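Local coordinates for protein Polyphosphate:AMP phosphotransferase (Meiothermus ruber H328, PDB 5O6M) that transfers phosphate from inorganic polyphosphate to nucleotides, converting AMP to ADP and ADP to ATP, at residues F167-R176 with R200-Y210. The protein carries 1 engineered substitution. Sequence-based numbering, arbitrary orientation.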
ATOM      1  N   PHE D 167      10.439  21.680 -15.373  1.00 47.87           N
ATOM      2  CA  PHE D 167       9.326  22.134 -16.195  1.00 53.73           C
ATOM      3  C   PHE D 167       9.802  22.138 -17.645  1.00 54.58           C
ATOM      4  O   PHE D 167      10.681  22.925 -18.010  1.00 54.28           O
ATOM      5  CB  PHE D 167       8.843  23.515 -15.759  1.00 46.44           C
ATOM      6  CG  PHE D 167       7.699  24.045 -16.578  1.00 52.22           C
ATOM      7  CD1 PHE D 167       6.493  23.365 -16.628  1.00 51.86           C
ATOM      8  CD2 PHE D 167       7.829  25.217 -17.306  1.00 55.93           C
ATOM      9  CE1 PHE D 167       5.434  23.848 -17.380  1.00 49.83           C
ATOM     10  CE2 PHE D 167       6.776  25.704 -18.064  1.00 50.34           C
ATOM     11  CZ  PHE D 167       5.577  25.018 -18.099  1.00 54.77           C
ATOM     12  N   LEU D 168       9.256  21.239 -18.460  1.00 56.22           N
ATOM     13  CA  LEU D 168       9.566  21.220 -19.889  1.00 51.81           C
ATOM     14  C   LEU D 168       8.689  22.256 -20.582  1.00 56.32           C
ATOM     15  O   LEU D 168       7.464  22.105 -20.644  1.00 52.30           O
ATOM     16  CB  LEU D 168       9.368  19.828 -20.482  1.00 40.03           C
ATOM     17  CG  LEU D 168       9.997  18.664 -19.715  1.00 50.96           C
ATOM     18  CD1 LEU D 168       9.676  17.335 -20.392  1.00 48.35           C
ATOM     19  CD2 LEU D 168      11.493  18.848 -19.543  1.00 39.47           C
ATOM     20  N   HIS D 169       9.320  23.300 -21.123  1.00 58.97           N
ATOM     21  CA  HIS D 169       8.636  24.526 -21.524  1.00 59.27           C
ATOM     22  C   HIS D 169       8.496  24.563 -23.044  1.00 60.65           C
ATOM     23  O   HIS D 169       9.486  24.730 -23.764  1.00 59.20           O
ATOM     24  CB  HIS D 169       9.406  25.744 -21.020  1.00 57.84           C
ATOM     25  CG  HIS D 169       8.703  27.045 -21.248  1.00 65.90           C
ATOM     26  ND1 HIS D 169       7.330  27.169 -21.191  1.00 64.14           N
ATOM     27  CD2 HIS D 169       9.182  28.280 -21.529  1.00 63.72           C
ATOM     28  CE1 HIS D 169       6.995  28.426 -21.424  1.00 70.29           C
ATOM     29  NE2 HIS D 169       8.099  29.120 -21.634  1.00 68.26           N
ATOM     30  N   ILE D 170       7.270  24.387 -23.530  1.00 58.51           N
ATOM     31  CA  ILE D 170       6.982  24.493 -24.951  1.00 68.55           C
ATOM     32  C   ILE D 170       6.077  25.698 -25.180  1.00 66.65           C
ATOM     33  O   ILE D 170       5.410  26.200 -24.267  1.00 63.80           O
ATOM     34  CB  ILE D 170       6.335  23.214 -25.527  1.00 65.77           C
ATOM     35  CG1 ILE D 170       4.976  22.959 -24.872  1.00 55.62           C
ATOM     36  CG2 ILE D 170       7.265  22.016 -25.357  1.00 54.96           C
ATOM     37  CD1 ILE D 170       4.115  21.961 -25.622  1.00 58.11           C
ATOM     38  N   SER D 171       6.060  26.163 -26.424  1.00 65.63           N
ATOM     39  CA  SER D 171       5.231  27.283 -26.833  1.00 64.22           C
ATOM     40  C   SER D 171       3.823  26.819 -27.197  1.00 66.81           C
ATOM     41  O   SER D 171       3.568  25.630 -27.412  1.00 63.66           O
ATOM     42  CB  SER D 171       5.865  27.994 -28.024  1.00 56.99           C
ATOM     43  OG  SER D 171       5.908  27.121 -29.137  1.00 67.50           O
ATOM     44  N   LYS D 172       2.904  27.786 -27.286  1.00 55.24           N
ATOM     45  CA  LYS D 172       1.524  27.454 -27.624  1.00 63.98           C
ATOM     46  C   LYS D 172       1.426  26.878 -29.030  1.00 63.91           C
ATOM     47  O   LYS D 172       0.666  25.932 -29.271  1.00 59.78           O
ATOM     48  CB  LYS D 172       0.633  28.690 -27.498  1.00 55.41           C
ATOM     49  CG  LYS D 172      -0.839  28.391 -27.706  1.00 56.67           C
ATOM     50  CD  LYS D 172      -1.708  29.621 -27.502  1.00 62.11           C
ATOM     51  CE  LYS D 172      -3.176  29.289 -27.736  1.00 64.36           C
ATOM     52  NZ  LYS D 172      -4.089  30.385 -27.294  1.00 70.45           N
ATOM     53  N   ASP D 173       2.188  27.435 -29.973  1.00 71.08           N
ATOM     54  CA  ASP D 173       2.165  26.921 -31.338  1.00 62.51           C
ATOM     55  C   ASP D 173       2.857  25.567 -31.429  1.00 68.09           C
ATOM     56  O   ASP D 173       2.438  24.701 -32.209  1.00 64.09           O
ATOM     57  CB  ASP D 173       2.816  27.926 -32.289  1.00 73.87           C
ATOM     58  CG  ASP D 173       3.232  27.298 -33.608  1.00 75.23           C
ATOM     59  OD1 ASP D 173       2.341  26.913 -34.398  1.00 65.99           O
ATOM     60  OD2 ASP D 173       4.453  27.193 -33.855  1.00 71.07           O
ATOM     61  N   GLU D 174       3.919  25.362 -30.645  1.00 63.99           N
ATOM     62  CA  GLU D 174       4.577  24.060 -30.638  1.00 71.16           C
ATOM     63  C   GLU D 174       3.635  22.966 -30.148  1.00 72.11           C
ATOM     64  O   GLU D 174       3.604  21.866 -30.714  1.00 67.49           O
ATOM     65  CB  GLU D 174       5.843  24.100 -29.787  1.00 61.04           C
ATOM     66  CG  GLU D 174       6.510  22.741 -29.682  1.00 75.78           C
ATOM     67  CD  GLU D 174       7.016  22.237 -31.022  1.00 71.92           C
ATOM     68  OE1 GLU D 174       7.289  23.070 -31.910  1.00 74.86           O
ATOM     69  OE2 GLU D 174       7.122  21.004 -31.193  1.00 72.79           O
ATOM     70  N   GLN D 175       2.861  23.242 -29.096  1.00 63.46           N
ATOM     71  CA  GLN D 175       1.905  22.246 -28.628  1.00 66.41           C
ATOM     72  C   GLN D 175       0.918  21.883 -29.728  1.00 74.27           C
ATOM     73  O   GLN D 175       0.508  20.721 -29.848  1.00 68.53           O
ATOM     74  CB  GLN D 175       1.151  22.757 -27.400  1.00 58.58           C
ATOM     75  CG  GLN D 175       0.110  21.769 -26.898  1.00 69.29           C
ATOM     76  CD  GLN D 175      -0.772  22.328 -25.801  1.00 73.65           C
ATOM     77  OE1 GLN D 175      -1.259  23.454 -25.894  1.00 83.21           O
ATOM     78  NE2 GLN D 175      -0.979  21.541 -24.751  1.00 72.34           N
ATOM     79  N   ARG D 176       0.528  22.865 -30.546  1.00 72.48           N
ATOM     80  CA  ARG D 176      -0.429  22.599 -31.614  1.00 74.41           C
ATOM     81  C   ARG D 176       0.091  21.529 -32.563  1.00 71.22           C
ATOM     82  O   ARG D 176      -0.661  20.638 -32.977  1.00 72.29           O
ATOM     83  CB  ARG D 176      -0.739  23.889 -32.375  1.00 74.85           C
ATOM     84  CG  ARG D 176      -2.125  23.926 -33.006  1.00 76.25           C
ATOM     85  CD  ARG D 176      -2.067  24.161 -34.515  1.00 79.80           C
ATOM     86  NE  ARG D 176      -0.857  24.863 -34.931  1.00 83.46           N
ATOM     87  CZ  ARG D 176       0.093  24.329 -35.696  1.00 82.34           C
ATOM     88  NH1 ARG D 176      -0.031  23.085 -36.142  1.00 74.95           N
ATOM     89  NH2 ARG D 176       1.162  25.040 -36.021  1.00 73.91           N
ATOM     90  N   ARG D 200      -6.117  22.873 -23.787  1.00 82.14           N
ATOM     91  CA  ARG D 200      -5.428  23.779 -24.699  1.00 80.49           C
ATOM     92  C   ARG D 200      -6.143  25.119 -24.779  1.00 79.54           C
ATOM     93  O   ARG D 200      -5.502  26.175 -24.823  1.00 79.14           O
ATOM     94  CB  ARG D 200      -5.326  23.163 -26.092  1.00 74.40           C
ATOM     95  CG  ARG D 200      -4.931  24.188 -27.125  1.00 73.78           C
ATOM     96  CD  ARG D 200      -4.440  23.578 -28.410  1.00 76.55           C
ATOM     97  NE  ARG D 200      -4.146  24.636 -29.368  1.00 83.70           N
ATOM     98  CZ  ARG D 200      -2.985  25.277 -29.426  1.00 72.29           C
ATOM     99  NH1 ARG D 200      -2.013  24.955 -28.585  1.00 68.73           N
ATOM    100  NH2 ARG D 200      -2.797  26.236 -30.320  1.00 79.71           N
ATOM    101  N   ARG D 201      -7.473  25.088 -24.814  1.00 73.03           N
ATOM    102  CA  ARG D 201      -8.256  26.317 -24.818  1.00 73.23           C
ATOM    103  C   ARG D 201      -7.962  27.175 -23.592  1.00 82.80           C
ATOM    104  O   ARG D 201      -8.122  28.401 -23.643  1.00 80.21           O
ATOM    105  CB  ARG D 201      -9.736  25.951 -24.922  1.00 70.26           C
ATOM    106  CG  ARG D 201     -10.716  27.088 -24.810  1.00 76.10           C
ATOM    107  CD  ARG D 201     -12.122  26.519 -24.770  1.00 70.40           C
ATOM    108  NE  ARG D 201     -12.360  25.760 -23.546  1.00 93.58           N
ATOM    109  CZ  ARG D 201     -12.632  26.300 -22.363  1.00 86.09           C
ATOM    110  NH1 ARG D 201     -12.713  27.617 -22.232  1.00 86.49           N
ATOM    111  NH2 ARG D 201     -12.827  25.518 -21.309  1.00 88.69           N
ATOM    112  N   LEU D 202      -7.534  26.555 -22.489  1.00 78.68           N
ATOM    113  CA  LEU D 202      -7.148  27.246 -21.264  1.00 74.78           C
ATOM    114  C   LEU D 202      -5.642  27.508 -21.176  1.00 64.66           C
ATOM    115  O   LEU D 202      -5.120  27.677 -20.070  1.00 74.97           O
ATOM    116  CB  LEU D 202      -7.600  26.444 -20.040  1.00 71.44           C
ATOM    117  CG  LEU D 202      -9.094  26.291 -19.766  1.00 73.13           C
ATOM    118  CD1 LEU D 202      -9.336  25.124 -18.828  1.00 79.34           C
ATOM    119  CD2 LEU D 202      -9.657  27.570 -19.168  1.00 80.75           C
ATOM    120  N   TRP D 203      -4.938  27.530 -22.310  1.00 63.74           N
ATOM    121  CA  TRP D 203      -3.478  27.616 -22.296  1.00 68.73           C
ATOM    122  C   TRP D 203      -2.968  28.702 -21.351  1.00 70.45           C
ATOM    123  O   TRP D 203      -2.050  28.469 -20.555  1.00 65.75           O
ATOM    124  CB  TRP D 203      -2.961  27.870 -23.712  1.00 59.09           C
ATOM    125  CG  TRP D 203      -1.487  28.146 -23.775  1.00 56.20           C
ATOM    126  CD1 TRP D 203      -0.873  29.350 -23.588  1.00 57.72           C
ATOM    127  CD2 TRP D 203      -0.446  27.210 -24.090  1.00 63.22           C
ATOM    128  NE1 TRP D 203       0.485  29.217 -23.737  1.00 65.65           N
ATOM    129  CE2 TRP D 203       0.775  27.915 -24.050  1.00 56.41           C
ATOM    130  CE3 TRP D 203      -0.426  25.845 -24.390  1.00 57.80           C
ATOM    131  CZ2 TRP D 203       2.000  27.302 -24.299  1.00 59.73           C
ATOM    132  CZ3 TRP D 203       0.793  25.239 -24.640  1.00 56.15           C
ATOM    133  CH2 TRP D 203       1.988  25.966 -24.592  1.00 60.03           C
ATOM    134  N   ASP D 204      -3.553  29.901 -21.417  1.00 70.68           N
ATOM    135  CA  ASP D 204      -3.005  31.020 -20.654  1.00 62.30           C
ATOM    136  C   ASP D 204      -3.220  30.844 -19.156  1.00 70.77           C
ATOM    137  O   ASP D 204      -2.331  31.163 -18.356  1.00 67.68           O
ATOM    138  CB  ASP D 204      -3.604  32.339 -21.141  1.00 68.28           C
ATOM    139  CG  ASP D 204      -3.189  32.676 -22.561  1.00 60.60           C
ATOM    140  OD1 ASP D 204      -1.982  32.558 -22.866  1.00 62.16           O
ATOM    141  OD2 ASP D 204      -4.061  33.056 -23.369  1.00 63.63           O
ATOM    142  N   ARG D 205      -4.390  30.348 -18.749  1.00 66.23           N
ATOM    143  CA  ARG D 205      -4.604  30.116 -17.327  1.00 66.79           C
ATOM    144  C   ARG D 205      -3.655  29.053 -16.786  1.00 61.94           C
ATOM    145  O   ARG D 205      -3.210  29.149 -15.635  1.00 64.17           O
ATOM    146  CB  ARG D 205      -6.059  29.734 -17.063  1.00 76.99           C
ATOM    147  CG  ARG D 205      -7.036  30.896 -17.194  1.00 76.92           C
ATOM    148  CD  ARG D 205      -8.325  30.612 -16.436  1.00 91.09           C
ATOM    149  NE  ARG D 205      -9.499  30.637 -17.304  1.00111.06           N
ATOM    150  CZ  ARG D 205     -10.342  31.661 -17.400  1.00117.44           C
ATOM    151  NH1 ARG D 205     -11.385  31.589 -18.217  1.00112.50           N
ATOM    152  NH2 ARG D 205     -10.146  32.756 -16.678  1.00118.03           N
ATOM    153  N   TYR D 206      -3.321  28.044 -17.598  1.00 53.90           N
ATOM    154  CA  TYR D 206      -2.325  27.058 -17.183  1.00 58.36           C
ATOM    155  C   TYR D 206      -0.936  27.676 -17.070  1.00 64.35           C
ATOM    156  O   TYR D 206      -0.207  27.399 -16.110  1.00 65.04           O
ATOM    157  CB  TYR D 206      -2.304  25.873 -18.151  1.00 64.61           C
ATOM    158  CG  TYR D 206      -3.246  24.748 -17.780  1.00 62.02           C
ATOM    159  CD1 TYR D 206      -4.401  24.506 -18.507  1.00 61.95           C
ATOM    160  CD2 TYR D 206      -2.974  23.928 -16.693  1.00 64.72           C
ATOM    161  CE1 TYR D 206      -5.260  23.472 -18.162  1.00 70.70           C
ATOM    162  CE2 TYR D 206      -3.824  22.895 -16.340  1.00 64.58           C
ATOM    163  CZ  TYR D 206      -4.966  22.672 -17.077  1.00 68.75           C
ATOM    164  OH  TYR D 206      -5.814  21.645 -16.726  1.00 65.23           O
ATOM    165  N   GLN D 207      -0.542  28.501 -18.043  1.00 59.86           N
ATOM    166  CA  GLN D 207       0.763  29.150 -17.967  1.00 63.69           C
ATOM    167  C   GLN D 207       0.884  29.999 -16.708  1.00 57.42           C
ATOM    168  O   GLN D 207       1.942  30.033 -16.070  1.00 63.95           O
ATOM    169  CB  GLN D 207       1.008  29.999 -19.215  1.00 57.44           C
ATOM    170  CG  GLN D 207       1.038  29.198 -20.506  1.00 56.28           C
ATOM    171  CD  GLN D 207       2.343  28.454 -20.696  1.00 56.03           C
ATOM    172  OE1 GLN D 207       3.399  29.063 -20.868  1.00 72.15           O
ATOM    173  NE2 GLN D 207       2.278  27.130 -20.664  1.00 58.65           N
ATOM    174  N   GLU D 208      -0.189  30.701 -16.342  1.00 58.89           N
ATOM    175  CA  GLU D 208      -0.170  31.497 -15.120  1.00 58.86           C
ATOM    176  C   GLU D 208       0.006  30.612 -13.893  1.00 66.41           C
ATOM    177  O   GLU D 208       0.771  30.945 -12.980  1.00 61.39           O
ATOM    178  CB  GLU D 208      -1.453  32.321 -15.019  1.00 58.79           C
ATOM    179  CG  GLU D 208      -1.570  33.392 -16.088  1.00 60.53           C
ATOM    180  CD  GLU D 208      -2.960  33.985 -16.183  1.00 71.84           C
ATOM    181  OE1 GLU D 208      -3.844  33.567 -15.406  1.00 81.89           O
ATOM    182  OE2 GLU D 208      -3.172  34.865 -17.044  1.00 87.76           O
ATOM    183  N   ALA D 209      -0.700  29.479 -13.851  1.00 62.20           N
ATOM    184  CA  ALA D 209      -0.569  28.573 -12.716  1.00 63.58           C
ATOM    185  C   ALA D 209       0.854  28.038 -12.606  1.00 59.02           C
ATOM    186  O   ALA D 209       1.398  27.924 -11.500  1.00 47.23           O
ATOM    187  CB  ALA D 209      -1.570  27.425 -12.838  1.00 60.46           C
ATOM    188  N   TYR D 210       1.475  27.706 -13.741  1.00 48.90           N
ATOM    189  CA  TYR D 210       2.846  27.211 -13.695  1.00 54.98           C
ATOM    190  C   TYR D 210       3.801  28.277 -13.169  1.00 48.58           C
ATOM    191  O   TYR D 210       4.677  27.981 -12.349  1.00 59.65           O
ATOM    192  CB  TYR D 210       3.283  26.716 -15.072  1.00 50.84           C
ATOM    193  CG  TYR D 210       3.041  25.238 -15.283  1.00 49.60           C
ATOM    194  CD1 TYR D 210       3.771  24.290 -14.575  1.00 56.35           C
ATOM    195  CD2 TYR D 210       2.094  24.787 -16.195  1.00 51.11           C
ATOM    196  CE1 TYR D 210       3.561  22.934 -14.763  1.00 53.01           C
ATOM    197  CE2 TYR D 210       1.877  23.431 -16.392  1.00 49.22           C
ATOM    198  CZ  TYR D 210       2.615  22.510 -15.672  1.00 49.32           C
ATOM    199  OH  TYR D 210       2.406  21.163 -15.861  1.00 49.05           O
TER
HETATM  200  O   HOH W   1       4.836  26.058 -21.523  1.00 51.44           O
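In the P-loop-type PPK2 core, the C-terminal end of strand 161-169 and the first turn of helix 172-183 pack against helices 195-201 and 203-217, with W203 wedged under that turn. K172 lies over one face of the indole: K172 CA stands 3.5 Å from the centroid of the W203 six-membered ring, 18° off the normal, and CB follows over the ring. W203 CG sits anti to the backbone N (chi1 173°), which carries the ring across to the turn. At the ring edge, Q175 OE1 comes 2.9 Å from W203 CE3. That oxygen also accepts from R200 NH1, whose straighter bond, 2.9 Å at 159°, goes to K172 O. R176 CG rests on one face of this guanidinium, and R200 NH2 bonds E267 O of the second subunit; Q175 NE2 turns to D66 O. Further along, a water ties H169 ND1, I170 O and Q207 NE2, and F167 CE1 sits over the Y210 ring, 3.3 Å from Y210 CD1. Replacing the W203 indole with an alanine is likely to open a gap under K172 CA and CB and leave Q175 OE1 without its ring edge. K172 O and Q175 OE1 are neutral acceptors, whereas E267, that subunit's last residue, may bring R200 a negative charge.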